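Local coordinates for endo-N-acetyl-beta-D-glucosaminidase (Hypocrea jecorina, PDB 4AC1), which hydrolyses the chitobiose core of N-linked glycans as a family 18 glycoside hydrolase, and is held responsible for deglycosylating the fungus's own cellulases, at residues Asp199-Asp202 with Tyr203-Val207; Gly228-Pro231 with Thr232-Asn236; Val240-Val243 with Ser244-Gly247; Glu267-Glu270 with Trp271-Val275. All coordinates share one frame; numbering follows the deposited sequence. Where two conformers were deposited one is given.

How the interactions relate
All four contacts are local and lie on outer helices of the GH18 beta/alpha barrel, following one another along the chain. Interaction 1 forms the start of helix 201-208. Interactions 2 and 3 take the first and last turns of the next helix, 232-246, with centres about 17 Å apart, and interaction 4 opens helix 270-279. Interactions 1 and 3, about 11 Å between centres, touch where Asp-204 meets Tyr-246. Interactions 2 and 4, about 13 Å apart, touch where Thr-232 packs on Ile-274. Helix 232-246 is thus held to its neighbour on either side, at different ends, while interactions 1 and 4 stay about 25 Å apart.

Interaction 1 of 4, residues Asp199-Asp202 with Tyr203-Val207; sequences DTSD and YDRIV
Asp-202 and Arg-205 run alongside each other on the first turn of helix 201-208, joined by a salt bridge. Arg-205 NH1 donates to Asp-202 OD1 at 2.9 Å, close to the guanidinium plane but on the anti side of the carboxylate and 32° out of its plane, and the two flat groups are turned 59° apart. The arginine chain reaches back because it leaves with CG anti to the backbone N (chi1 -166°) and then bends at chi3. Its guanidinium thereby comes over Ser-201 O, which sits off one face toward the rim. A water in the guanidinium plane accepts from Arg-205 NH2 at 2.9 Å and donates to Asp-202 OD1.

Farther out, Asp-199 caps the helix start, its OD1 taking Ser-201 N at 3.0 Å. Another water joins Asp-199 O to Tyr-203 N, and a third links Thr-200 OG1 with Asp-204 OD2. Asp-204 N donates to Thr-200 O in a nearly straight bond of 2.9 Å.

This helix is the crossover between parallel strands 185-189 and 216-221 of the barrel. Tyr-203 OH bonds to Val-216 O, Asp-204 OD1 to Tyr-246 OH of the next helix, and Arg-205 NH1 also pairs with Glu-162. Asp-199 before the helix, and Asp-202 and Asp-204 within it, gather negative charge near its N-terminal end, where the helix dipole is positive, an arrangement likely to favour the helix start, and Arg-205 probably offsets part of that charge.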
loop_
_atom_site.group_PDB
_atom_site.type_symbol
_atom_site.label_atom_id
_atom_site.label_comp_id
_atom_site.label_asym_id
_atom_site.label_seq_id
_atom_site.Cartn_x
_atom_site.Cartn_y
_atom_site.Cartn_z
ATOM N N ASP A 199 20.076 -5.375 5.023
ATOM C CA ASP A 199 21.173 -4.487 4.613
ATOM C C ASP A 199 20.701 -3.614 3.454
ATOM O O ASP A 199 19.569 -3.764 2.970
ATOM C CB ASP A 199 22.471 -5.263 4.282
ATOM C CG ASP A 199 22.321 -6.228 3.116
ATOM O OD1 ASP A 199 21.632 -5.923 2.116
ATOM O OD2 ASP A 199 22.954 -7.308 3.189
ATOM N N THR A 200 21.553 -2.703 3.009
ATOM C CA THR A 200 21.171 -1.744 1.981
ATOM C C THR A 200 21.187 -2.278 0.552
ATOM O O THR A 200 20.785 -1.571 -0.369
ATOM C CB THR A 200 22.124 -0.546 1.988
ATOM O OG1 THR A 200 23.460 -1.003 1.745
ATOM C CG2 THR A 200 22.066 0.186 3.307
ATOM N N SER A 201 21.669 -3.508 0.350
ATOM C CA SER A 201 21.997 -3.953 -1.007
ATOM C C SER A 201 20.801 -3.955 -1.961
ATOM O O SER A 201 20.909 -3.469 -3.102
ATOM C CB SER A 201 22.727 -5.302 -1.007
ATOM O OG SER A 201 21.909 -6.327 -0.475
ATOM N N ASP A 202 19.664 -4.474 -1.501
ATOM C CA ASP A 202 18.481 -4.530 -2.366
ATOM C C ASP A 202 17.926 -3.147 -2.720
ATOM O O ASP A 202 17.683 -2.852 -3.902
ATOM C CB ASP A 202 17.405 -5.424 -1.748
ATOM C CG ASP A 202 17.835 -6.895 -1.670
ATOM O OD1 ASP A 202 18.890 -7.255 -2.250
ATOM O OD2 ASP A 202 17.141 -7.712 -1.032
ATOM N N TYR A 203 17.755 -2.300 -1.708
ATOM C CA TYR A 203 17.289 -0.937 -1.925
ATOM C C TYR A 203 18.226 -0.206 -2.900
ATOM O O TYR A 203 17.767 0.448 -3.844
ATOM C CB TYR A 203 17.161 -0.197 -0.583
ATOM C CG TYR A 203 16.340 1.075 -0.627
ATOM C CD1 TYR A 203 16.864 2.255 -1.151
ATOM C CD2 TYR A 203 15.035 1.094 -0.131
ATOM C CE1 TYR A 203 16.104 3.418 -1.189
ATOM C CE2 TYR A 203 14.270 2.259 -0.159
ATOM C CZ TYR A 203 14.821 3.411 -0.684
ATOM O OH TYR A 203 14.110 4.585 -0.750
ATOM N N ASP A 204 19.537 -0.338 -2.687
ATOM C CA ASP A 204 20.526 0.291 -3.582
ATOM C C ASP A 204 20.423 -0.224 -5.023
ATOM O O ASP A 204 20.555 0.543 -5.976
ATOM C CB ASP A 204 21.965 0.057 -3.090
ATOM C CG ASP A 204 22.327 0.841 -1.812
ATOM O OD1 ASP A 204 21.691 1.855 -1.457
ATOM O OD2 ASP A 204 23.310 0.432 -1.164
ATOM N N ARG A 205 20.207 -1.528 -5.181
ATOM C CA ARG A 205 20.044 -2.122 -6.508
ATOM C C ARG A 205 18.800 -1.563 -7.223
ATOM O O ARG A 205 18.819 -1.280 -8.430
ATOM C CB ARG A 205 19.994 -3.648 -6.402
ATOM C CG ARG A 205 20.169 -4.388 -7.728
ATOM C CD ARG A 205 20.209 -5.910 -7.544
ATOM N NE ARG A 205 21.309 -6.340 -6.686
ATOM C CZ ARG A 205 21.188 -6.783 -5.438
ATOM N NH1 ARG A 205 20.002 -6.867 -4.852
ATOM N NH2 ARG A 205 22.276 -7.137 -4.763
ATOM N N ILE A 206 17.720 -1.390 -6.465
ATOM C CA ILE A 206 16.494 -0.833 -7.015
ATOM C C ILE A 206 16.737 0.611 -7.490
ATOM O O ILE A 206 16.339 0.985 -8.596
ATOM C CB ILE A 206 15.367 -0.899 -5.971
ATOM C CG1 ILE A 206 14.892 -2.348 -5.795
ATOM C CG2 ILE A 206 14.223 0.019 -6.364
ATOM C CD1 ILE A 206 14.077 -2.603 -4.528
ATOM N N VAL A 207 17.422 1.404 -6.670
ATOM C CA VAL A 207 17.737 2.788 -7.040
ATOM C C VAL A 207 18.595 2.832 -8.311
ATOM O O VAL A 207 18.341 3.638 -9.214
ATOM C CB VAL A 207 18.398 3.564 -5.883
ATOM C CG1 VAL A 207 18.921 4.919 -6.365
ATOM C CG2 VAL A 207 17.404 3.750 -4.743
HETATM O O HOH W 1 17.834 -3.084 1.053
HETATM O O HOH W 2 24.924 0.910 0.815
HETATM O O HOH W 3 21.688 -8.446 -2.268
#

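Interaction 2 of 4, residues Gly228-Pro231 with Thr232-Asn236; sequences GWIP and TSSLN. With NAG (2-acetamido-2-deoxy-beta-D-glucopyranose), chain B.
The pyrrolidine ring of Pro-231 rests against the first turn of helix 232-246, its CB 3.6 Å from Ser-233 OG and its CD 4.2 Å from Ser-234 CB. Pro-231 N lies over one face of the Trp-229 indole, toward the rim, while Pro-224 also packs on that indole. The other flat group is the Asn-236 amide, whose ND2 is bonded covalently to C1 of an N-acetylglucosamine at 1.4 Å. That sugar is the first unit of an N-linked glycan on the outside of the protein, and Ile-278 of helix 270-279 packs against the asparagine that bears it.

Pro-231 is the N-cap residue, and a proline suits the place since the missing N-H costs no bond of the helix. Its carbonyl opens the ladder, taking Leu-235 N at 3.2 Å in the carbonyl plane along a nearly straight N-H line, with a weak second bond from Ser-234 N. The loop 228-231 comes from barrel strand 216-221, and the helix carries the chain onward round the GH18 barrel.

Ile-230 points toward the first turn. With CG1 between the backbone N and the carbonyl carbon (chi1 67°), the chain puts CD1 3.9 Å from Leu-235 N and 4.4 Å from Leu-235 CB. Met-197 and Gln-220 touch both Ile-230 and Leu-235, and Thr-232 leans on Ile-274 of the following helix.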
loop_
_atom_site.group_PDB
_atom_site.type_symbol
_atom_site.label_atom_id
_atom_site.label_comp_id
_atom_site.label_asym_id
_atom_site.label_seq_id
_atom_site.Cartn_x
_atom_site.Cartn_y
_atom_site.Cartn_z
ATOM N N GLY A 228 10.442 -13.455 5.750
ATOM C CA GLY A 228 11.196 -12.244 5.562
ATOM C C GLY A 228 11.000 -11.139 6.594
ATOM O O GLY A 228 11.453 -10.026 6.370
ATOM N N TRP A 229 10.346 -11.424 7.725
ATOM C CA TRP A 229 10.311 -10.452 8.829
ATOM C C TRP A 229 11.705 -10.222 9.393
ATOM O O TRP A 229 12.491 -11.162 9.523
ATOM C CB TRP A 229 9.353 -10.906 9.932
ATOM C CG TRP A 229 9.339 -10.037 11.171
ATOM C CD1 TRP A 229 8.498 -8.987 11.436
ATOM C CD2 TRP A 229 10.201 -10.150 12.315
ATOM N NE1 TRP A 229 8.777 -8.450 12.662
ATOM C CE2 TRP A 229 9.810 -9.145 13.234
ATOM C CE3 TRP A 229 11.249 -11.020 12.662
ATOM C CZ2 TRP A 229 10.449 -8.966 14.463
ATOM C CZ3 TRP A 229 11.882 -10.839 13.893
ATOM C CH2 TRP A 229 11.470 -9.829 14.777
ATOM N N ILE A 230 12.006 -8.970 9.734
ATOM C CA ILE A 230 13.237 -8.639 10.458
ATOM C C ILE A 230 12.914 -7.723 11.635
ATOM O O ILE A 230 11.934 -6.969 11.583
ATOM C CB ILE A 230 14.303 -7.985 9.530
ATOM C CG1 ILE A 230 13.846 -6.597 9.042
ATOM C CG2 ILE A 230 14.636 -8.919 8.352
ATOM C CD1 ILE A 230 14.895 -5.829 8.266
ATOM N N PRO A 231 13.739 -7.766 12.695
ATOM C CA PRO A 231 13.551 -6.863 13.821
ATOM C C PRO A 231 13.636 -5.405 13.381
ATOM O O PRO A 231 14.390 -5.077 12.462
ATOM C CB PRO A 231 14.730 -7.201 14.752
ATOM C CG PRO A 231 15.234 -8.508 14.318
ATOM C CD PRO A 231 14.894 -8.664 12.886
ATOM N N THR A 232 12.891 -4.533 14.050
ATOM C CA THR A 232 12.953 -3.099 13.769
ATOM C C THR A 232 14.353 -2.512 13.961
ATOM O O THR A 232 14.718 -1.551 13.274
ATOM C CB THR A 232 11.889 -2.281 14.551
ATOM O OG1 THR A 232 11.992 -2.560 15.952
ATOM C CG2 THR A 232 10.483 -2.627 14.052
ATOM N N SER A 233 15.134 -3.090 14.875
ATOM C CA SER A 233 16.519 -2.669 15.067
ATOM C C SER A 233 17.347 -2.881 13.793
ATOM O O SER A 233 18.220 -2.072 13.477
ATOM C CB SER A 233 17.152 -3.413 16.245
ATOM O OG SER A 233 17.180 -4.806 15.994
ATOM N N SER A 234 17.080 -3.975 13.075
ATOM C CA SER A 234 17.753 -4.273 11.811
ATOM C C SER A 234 17.318 -3.270 10.747
ATOM O O SER A 234 18.140 -2.736 10.004
ATOM C CB SER A 234 17.425 -5.702 11.367
ATOM O OG SER A 234 18.023 -6.028 10.124
ATOM N N LEU A 235 16.007 -3.037 10.681
ATOM C CA LEU A 235 15.432 -2.035 9.789
ATOM C C LEU A 235 16.099 -0.680 10.026
ATOM O O LEU A 235 16.500 -0.002 9.072
ATOM C CB LEU A 235 13.912 -1.951 9.991
ATOM C CG LEU A 235 13.188 -0.877 9.173
ATOM C CD1 LEU A 235 13.258 -1.193 7.686
ATOM C CD2 LEU A 235 11.743 -0.729 9.629
ATOM N N ASN A 236 16.229 -0.302 11.299
ATOM C CA ASN A 236 16.830 0.970 11.657
ATOM C C ASN A 236 18.265 1.104 11.141
ATOM O O ASN A 236 18.626 2.119 10.541
ATOM C CB ASN A 236 16.793 1.175 13.167
ATOM C CG ASN A 236 17.456 2.457 13.577
ATOM O OD1 ASN A 236 17.059 3.540 13.142
ATOM N ND2 ASN A 236 18.498 2.342 14.414
HETATM C C1 NAG B . 19.287 3.441 14.914
HETATM C C2 NAG B . 18.908 3.645 16.382
HETATM C C3 NAG B . 19.897 4.542 17.132
HETATM C C4 NAG B . 21.356 4.255 16.787
HETATM C C5 NAG B . 21.574 4.063 15.284
HETATM C C6 NAG B . 22.986 3.575 14.969
HETATM C C7 NAG B . 16.534 3.456 16.873
HETATM C C8 NAG B . 15.205 4.144 16.914
HETATM N N2 NAG B . 17.564 4.192 16.473
HETATM O O3 NAG B . 19.747 4.353 18.523
HETATM O O4 NAG B . 22.139 5.332 17.257
HETATM O O5 NAG B . 20.658 3.108 14.787
HETATM O O6 NAG B . 23.250 2.325 15.579
HETATM O O7 NAG B . 16.630 2.275 17.200
#

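Interaction 3 of 4, residues Val240-Val243 with Ser244-Gly247; sequences VSLV and SEYG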
loop_
_atom_site.group_PDB
_atom_site.type_symbol
_atom_site.label_atom_id
_atom_site.label_comp_id
_atom_site.label_asym_id
_atom_site.label_seq_id
_atom_site.Cartn_x
_atom_site.Cartn_y
_atom_site.Cartn_z
ATOM N N VAL A 240 19.358 4.075 8.513
ATOM C CA VAL A 240 20.448 5.023 8.826
ATOM C C VAL A 240 21.443 5.092 7.653
ATOM O O VAL A 240 21.822 6.179 7.205
ATOM C CB VAL A 240 21.163 4.700 10.172
ATOM C CG1 VAL A 240 22.418 5.568 10.347
ATOM C CG2 VAL A 240 20.220 4.927 11.329
ATOM N N SER A 241 21.846 3.927 7.156
ATOM C CA SER A 241 22.780 3.868 6.037
ATOM C C SER A 241 22.185 4.451 4.752
ATOM O O SER A 241 22.837 5.222 4.056
ATOM C CB SER A 241 23.248 2.435 5.815
ATOM O OG SER A 241 24.160 2.365 4.738
ATOM N N LEU A 242 20.941 4.084 4.432
ATOM C CA LEU A 242 20.282 4.615 3.239
ATOM C C LEU A 242 20.173 6.134 3.257
ATOM O O LEU A 242 20.460 6.779 2.252
ATOM C CB LEU A 242 18.888 4.001 3.059
ATOM C CG LEU A 242 18.863 2.496 2.775
ATOM C CD1 LEU A 242 17.439 1.986 2.797
ATOM C CD2 LEU A 242 19.534 2.177 1.455
ATOM N N VAL A 243 19.759 6.695 4.395
ATOM C CA VAL A 243 19.624 8.141 4.558
ATOM C C VAL A 243 20.980 8.847 4.361
ATOM O O VAL A 243 21.053 9.927 3.779
ATOM C CB VAL A 243 18.941 8.471 5.917
ATOM C CG1 VAL A 243 19.110 9.944 6.315
ATOM C CG2 VAL A 243 17.459 8.094 5.850
ATOM N N SER A 244 22.058 8.206 4.828
ATOM C CA SER A 244 23.408 8.767 4.625
ATOM C C SER A 244 23.781 8.847 3.135
ATOM O O SER A 244 24.549 9.730 2.722
ATOM C CB SER A 244 24.456 7.993 5.429
ATOM O OG SER A 244 24.870 6.817 4.765
ATOM N N GLU A 245 23.220 7.935 2.339
ATOM C CA GLU A 245 23.435 7.899 0.892
ATOM C C GLU A 245 22.543 8.884 0.149
ATOM O O GLU A 245 23.013 9.594 -0.745
ATOM C CB GLU A 245 23.123 6.507 0.332
ATOM C CG GLU A 245 23.972 5.361 0.827
ATOM C CD GLU A 245 23.664 4.094 0.051
ATOM O OE1 GLU A 245 22.707 3.396 0.426
ATOM O OE2 GLU A 245 24.339 3.833 -0.965
ATOM N N TYR A 246 21.256 8.900 0.499
ATOM C CA TYR A 246 20.235 9.550 -0.326
ATOM C C TYR A 246 19.619 10.801 0.282
ATOM O O TYR A 246 18.925 11.533 -0.425
ATOM C CB TYR A 246 19.128 8.548 -0.706
ATOM C CG TYR A 246 19.661 7.292 -1.373
ATOM C CD1 TYR A 246 20.379 7.372 -2.562
ATOM C CD2 TYR A 246 19.471 6.029 -0.800
ATOM C CE1 TYR A 246 20.888 6.234 -3.180
ATOM C CE2 TYR A 246 19.977 4.866 -1.420
ATOM C CZ TYR A 246 20.697 4.991 -2.605
ATOM O OH TYR A 246 21.213 3.865 -3.226
ATOM N N GLY A 247 19.844 11.030 1.575
ATOM C CA GLY A 247 19.238 12.163 2.276
ATOM C C GLY A 247 17.810 11.909 2.717
ATOM O O GLY A 247 17.475 12.065 3.892
#
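Leu-242 and Tyr-246, one turn apart, form the inner side of the last turns of helix 232-246, the crossover helix between strands 216-221 and 251-255 of the beta/alpha barrel. Leu-242 CD2 comes within 4.0 Å of Tyr-246 CE2, the two side chains crossing at a slant, and the same methyl lies 3.6 Å from Glu-245 OE1. Met-197, Thr-200 and Tyr-203 close round the leucine. The tyrosine ring leans on Tyr-203 and Val-207 of helix 201-208 and has Glu-245 CB 3.7 Å above the centre of one face. Its hydroxyl bonds to Asp-204, whose carboxylate also lies close to that of Glu-245, so one of these acids is perhaps protonated. A phenylalanine in place of Tyr-246 would probably keep the ring packing but leave Asp-204 without this hydroxyl partner, facing Glu-245.

The outer side is looser and largely exposed. There Val-240 borders an N-linked sugar, and Val-243 CG1, in one of two conformers, comes 3.6 Å from Gly-247 O. Ser-244 OG donates to Ser-241 O at 2.7 Å, a carbonyl that also takes Glu-245 N, so this one oxygen accepts two bonds. Gly-247, just past the helix, has positive phi (81°), a backbone angle that glycine adopts easily, and its N closes the last turn on Val-243 O at 2.7 Å.

Interaction 4 of 4, residues Glu267-Glu270 with Trp271-Val275; sequences EPWE and WAQIV. With ZN (zinc ion), chain H.
Trp-269 and Gln-273 run side by side in the same direction, with the amide plane almost perpendicular to the indole, 85° apart. Gln-273 OE1 comes to the indole edge near the ring plane, 3.9 Å from Trp-269 CD1. Toward Glu-270 the amide is turned differently: the chains meet at an angle, the amide and carboxylate planes are only 12° apart, and OE1 lies 3.5 Å from Glu-270 CG. The glutamine reaches both neighbours because CG is anti to its carbonyl carbon (chi1 -66°) and the chain is extended beyond it. NE2 bonds to Lys-29 O and also to a water that Trp-269 NE1 meets weakly. An alanine in place of Gln-273 would probably leave Lys-29 O without this donor and open a gap beside the Trp-269 edge.

A type I turn from Glu-267 to Glu-270 leads into helix 270-279, an outer helix of the barrel following strand 251-255. The turn brings two carboxylates together on one zinc ion: Glu-267 OE1 and Glu-270 OE2 each bind it at 2.1 Å, and four waters complete six ligands. One of these waters also donates to Glu-267 OE2, and another to Glu-270 OE1, which probably helps to steady both carboxylates. On the inner side Trp-271 carries Val-275 CG2 over the centre of one indole face, 3.6 Å above it, and packs on Leu-5, Val-7 and Val-252 of the barrel strands.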
loop_
_atom_site.group_PDB
_atom_site.type_symbol
_atom_site.label_atom_id
_atom_site.label_comp_id
_atom_site.label_asym_id
_atom_site.label_seq_id
_atom_site.Cartn_x
_atom_site.Cartn_y
_atom_site.Cartn_z
ATOM N N GLU A 267 -1.655 -3.907 21.692
ATOM C CA GLU A 267 -1.088 -2.572 21.488
ATOM C C GLU A 267 -0.435 -2.459 20.102
ATOM O O GLU A 267 0.775 -2.256 19.993
ATOM C CB GLU A 267 -0.076 -2.256 22.586
ATOM C CG GLU A 267 -0.657 -2.281 23.999
ATOM C CD GLU A 267 0.377 -1.911 25.030
ATOM O OE1 GLU A 267 1.383 -2.650 25.135
ATOM O OE2 GLU A 267 0.194 -0.873 25.706
ATOM N N PRO A 268 -1.246 -2.537 19.033
ATOM C CA PRO A 268 -0.661 -2.634 17.689
ATOM C C PRO A 268 0.004 -1.345 17.184
ATOM O O PRO A 268 0.806 -1.395 16.251
ATOM C CB PRO A 268 -1.867 -3.009 16.819
ATOM C CG PRO A 268 -3.059 -2.509 17.573
ATOM C CD PRO A 268 -2.711 -2.719 19.010
ATOM N N TRP A 269 -0.321 -0.215 17.813
ATOM C CA TRP A 269 0.239 1.103 17.474
ATOM C C TRP A 269 1.703 1.264 17.869
ATOM O O TRP A 269 2.363 2.207 17.416
ATOM C CB TRP A 269 -0.569 2.214 18.149
ATOM C CG TRP A 269 -0.654 2.011 19.624
ATOM C CD1 TRP A 269 0.282 2.364 20.546
ATOM C CD2 TRP A 269 -1.715 1.372 20.345
ATOM N NE1 TRP A 269 -0.138 1.997 21.808
ATOM C CE2 TRP A 269 -1.359 1.386 21.713
ATOM C CE3 TRP A 269 -2.927 0.784 19.968
ATOM C CZ2 TRP A 269 -2.184 0.849 22.714
ATOM C CZ3 TRP A 269 -3.757 0.264 20.961
ATOM C CH2 TRP A 269 -3.373 0.293 22.317
ATOM N N GLU A 270 2.226 0.367 18.710
ATOM C CA GLU A 270 3.611 0.503 19.137
ATOM C C GLU A 270 4.594 0.392 17.971
ATOM O O GLU A 270 5.617 1.074 17.966
ATOM C CB GLU A 270 3.960 -0.468 20.257
ATOM C CG GLU A 270 3.286 -0.101 21.567
ATOM C CD GLU A 270 3.602 -1.053 22.695
ATOM O OE1 GLU A 270 4.187 -2.118 22.431
ATOM O OE2 GLU A 270 3.245 -0.739 23.861
ATOM N N TRP A 271 4.261 -0.433 16.974
ATOM C CA TRP A 271 5.057 -0.522 15.759
ATOM C C TRP A 271 5.253 0.865 15.134
ATOM O O TRP A 271 6.370 1.268 14.850
ATOM C CB TRP A 271 4.378 -1.460 14.752
ATOM C CG TRP A 271 5.169 -1.692 13.492
ATOM C CD1 TRP A 271 6.107 -2.663 13.290
ATOM C CD2 TRP A 271 5.090 -0.943 12.274
ATOM N NE1 TRP A 271 6.618 -2.570 12.021
ATOM C CE2 TRP A 271 6.010 -1.522 11.372
ATOM C CE3 TRP A 271 4.329 0.158 11.854
ATOM C CZ2 TRP A 271 6.198 -1.029 10.081
ATOM C CZ3 TRP A 271 4.515 0.640 10.559
ATOM C CH2 TRP A 271 5.431 0.041 9.683
ATOM N N ALA A 272 4.152 1.597 14.939
ATOM C CA ALA A 272 4.231 2.930 14.344
ATOM C C ALA A 272 5.032 3.916 15.182
ATOM O O ALA A 272 5.691 4.780 14.626
ATOM C CB ALA A 272 2.837 3.478 14.042
ATOM N N GLN A 273 4.972 3.781 16.507
ATOM C CA GLN A 273 5.836 4.567 17.394
ATOM C C GLN A 273 7.325 4.277 17.162
ATOM O O GLN A 273 8.125 5.187 17.000
ATOM C CB GLN A 273 5.479 4.301 18.859
ATOM C CG GLN A 273 4.104 4.785 19.270
ATOM C CD GLN A 273 3.750 4.425 20.695
ATOM O OE1 GLN A 273 3.986 3.301 21.137
ATOM N NE2 GLN A 273 3.136 5.359 21.404
ATOM N N ILE A 274 7.679 2.995 17.114
ATOM C CA ILE A 274 9.060 2.591 16.873
ATOM C C ILE A 274 9.556 3.065 15.511
ATOM O O ILE A 274 10.655 3.615 15.384
ATOM C CB ILE A 274 9.221 1.054 17.036
ATOM C CG1 ILE A 274 9.037 0.681 18.512
ATOM C CG2 ILE A 274 10.576 0.577 16.506
ATOM C CD1 ILE A 274 9.182 -0.776 18.822
ATOM N N VAL A 275 8.738 2.867 14.481
ATOM C CA VAL A 275 9.148 3.283 13.136
ATOM C C VAL A 275 9.200 4.805 12.998
ATOM O O VAL A 275 10.019 5.320 12.259
ATOM C CB VAL A 275 8.305 2.592 12.031
ATOM C CG1 VAL A 275 8.778 2.997 10.661
ATOM C CG2 VAL A 275 8.431 1.097 12.169
HETATM ZN ZN ZN H . 3.303 -1.935 25.573
HETATM O O HOH W 4 2.914 -2.895 18.170
HETATM O O HOH W 5 2.527 -0.218 26.799
HETATM O O HOH W 6 1.372 0.387 14.265
HETATM O O HOH W 7 1.621 4.201 23.756
HETATM O O HOH W 8 6.667 1.902 21.062
HETATM O O HOH W 9 4.101 -3.449 24.609
HETATM O O HOH W 10 3.312 -3.046 27.356
HETATM O O HOH W 11 5.231 -1.236 26.050
#